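Local coordinates for protein catechol 1,2-dioxygenase (Burkholderia vietnamiensis, PDB 5TD3) that probably catalyses the intradiol ring cleavage of catechol with dioxygen at a metal centre, giving cis,cis-muconate, at residues L106-G111 / L301-G306. Numbering follows the deposited sequence. Where two conformers were deposited one is given.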
loop_
_atom_site.group_PDB
_atom_site.type_symbol
_atom_site.label_atom_id
_atom_site.label_comp_id
_atom_site.label_asym_id
_atom_site.label_seq_id
_atom_site.Cartn_x
_atom_site.Cartn_y
_atom_site.Cartn_z
ATOM N N LEU A 106 -21.280 -10.419 -23.898
ATOM C CA LEU A 106 -21.863 -9.499 -24.871
ATOM C C LEU A 106 -21.615 -9.916 -26.312
ATOM O O LEU A 106 -21.982 -9.171 -27.228
ATOM C CB LEU A 106 -21.317 -8.079 -24.670
ATOM C CG LEU A 106 -21.633 -7.331 -23.378
ATOM C CD1 LEU A 106 -20.744 -6.110 -23.251
ATOM C CD2 LEU A 106 -23.097 -6.940 -23.329
ATOM N N GLY A 107 -21.019 -11.082 -26.540
ATOM C CA GLY A 107 -20.721 -11.496 -27.900
ATOM C C GLY A 107 -19.709 -10.642 -28.636
ATOM O O GLY A 107 -19.760 -10.553 -29.866
ATOM N N LEU A 108 -18.783 -10.012 -27.925
ATOM C CA LEU A 108 -17.720 -9.246 -28.580
ATOM C C LEU A 108 -16.502 -10.144 -28.804
ATOM O O LEU A 108 -15.416 -9.905 -28.275
ATOM C CB LEU A 108 -17.364 -8.000 -27.775
ATOM C CG LEU A 108 -18.401 -6.881 -27.844
ATOM C CD1 LEU A 108 -18.358 -6.011 -26.576
ATOM C CD2 LEU A 108 -18.236 -6.060 -29.118
ATOM N N ASP A 109 -16.706 -11.230 -29.556
ATOM C CA ASP A 109 -15.626 -12.184 -29.759
ATOM C C ASP A 109 -15.007 -12.084 -31.149
ATOM O O ASP A 109 -15.602 -11.567 -32.100
ATOM C CB ASP A 109 -16.130 -13.617 -29.546
ATOM C CG ASP A 109 -17.145 -13.722 -28.423
ATOM O OD1 ASP A 109 -16.768 -13.472 -27.258
ATOM O OD2 ASP A 109 -18.312 -14.075 -28.710
ATOM N N GLY A 110 -13.818 -12.676 -31.268
ATOM C CA GLY A 110 -13.097 -12.724 -32.519
ATOM C C GLY A 110 -12.007 -11.682 -32.678
ATOM O O GLY A 110 -11.231 -11.773 -33.634
ATOM N N GLY A 111 -11.925 -10.695 -31.790
ATOM C CA GLY A 111 -10.847 -9.736 -31.895
ATOM C C GLY A 111 -9.520 -10.261 -31.407
ATOM O O GLY A 111 -9.410 -11.322 -30.791
ATOM N N LEU A 301 -9.931 -5.517 -34.541
ATOM C CA LEU A 301 -10.565 -4.634 -33.576
ATOM C C LEU A 301 -12.018 -5.038 -33.337
ATOM O O LEU A 301 -12.639 -5.728 -34.144
ATOM C CB LEU A 301 -10.501 -3.182 -34.055
ATOM C CG LEU A 301 -9.121 -2.616 -34.423
ATOM C CD1 LEU A 301 -9.199 -1.107 -34.665
ATOM C CD2 LEU A 301 -8.071 -2.928 -33.351
ATOM N N THR A 302 -12.558 -4.581 -32.208
ATOM C CA THR A 302 -13.963 -4.806 -31.917
ATOM C C THR A 302 -14.743 -3.491 -31.966
ATOM O O THR A 302 -14.185 -2.424 -31.694
ATOM C CB THR A 302 -14.140 -5.473 -30.544
ATOM O OG1 THR A 302 -13.512 -4.688 -29.522
ATOM C CG2 THR A 302 -13.526 -6.858 -30.559
ATOM N N PRO A 303 -16.029 -3.535 -32.305
ATOM C CA PRO A 303 -16.806 -2.300 -32.445
ATOM C C PRO A 303 -17.196 -1.676 -31.114
ATOM O O PRO A 303 -17.363 -2.353 -30.099
ATOM C CB PRO A 303 -18.054 -2.764 -33.199
ATOM C CG PRO A 303 -18.247 -4.160 -32.704
ATOM C CD PRO A 303 -16.858 -4.726 -32.587
ATOM N N ARG A 304 -17.376 -0.356 -31.158
ATOM C CA ARG A 304 -17.761 0.446 -29.998
ATOM C C ARG A 304 -19.284 0.490 -29.939
ATOM O O ARG A 304 -19.930 1.341 -30.549
ATOM C CB ARG A 304 -17.149 1.838 -30.098
ATOM C CG ARG A 304 -17.224 2.674 -28.838
ATOM C CD ARG A 304 -16.547 4.019 -29.050
ATOM N NE ARG A 304 -17.156 4.755 -30.154
ATOM C CZ ARG A 304 -16.541 5.700 -30.860
ATOM N NH1 ARG A 304 -15.282 6.030 -30.592
ATOM N NH2 ARG A 304 -17.186 6.310 -31.843
ATOM N N VAL A 305 -19.864 -0.443 -29.190
ATOM C CA VAL A 305 -21.314 -0.617 -29.140
ATOM C C VAL A 305 -21.948 0.460 -28.270
ATOM O O VAL A 305 -21.469 0.756 -27.169
ATOM C CB VAL A 305 -21.665 -2.023 -28.625
ATOM N N GLY A 306 -23.047 1.031 -28.756
ATOM C CA GLY A 306 -23.695 2.114 -28.044
ATOM C C GLY A 306 -22.916 3.406 -28.035
ATOM O O GLY A 306 -23.152 4.256 -27.174
#
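L108 faces T302 and P303 where two irregular segments pass antiparallel, the link that carries the chain out of the N-terminal helical region running beside the exit of a strand of the catalytic beta-sandwich. G111 and L301 come nearest, with CA atoms 5.4 Å apart. A Schellman motif ends helix 91-105, G107 taking positive phi (65°), and L108 then centres an inverse gamma turn, whose D109 N to G107 O bond is weak at 3.1 Å. Segment 301-306 continues from strand 292-300. The interface is small, 201 Å² summed over both sides, and apolar in its side chains. L108 contributes the largest single share, about a third: with CG anti to its carbonyl carbon (chi1 -74°), its CD2 lies over the proline, 4.0 Å from P303 CD, and it also sits 3.9 Å from P303 O. T302 divides its branches: OG1 is hydrogen-bonded to R246 NE, whereas the methyl CG2 is directed at G111. R246 also touches L108, so it borders both segments. At the G111 end of the contact, the methyl CG2 of T302 lies 4.2 Å from G111 CA.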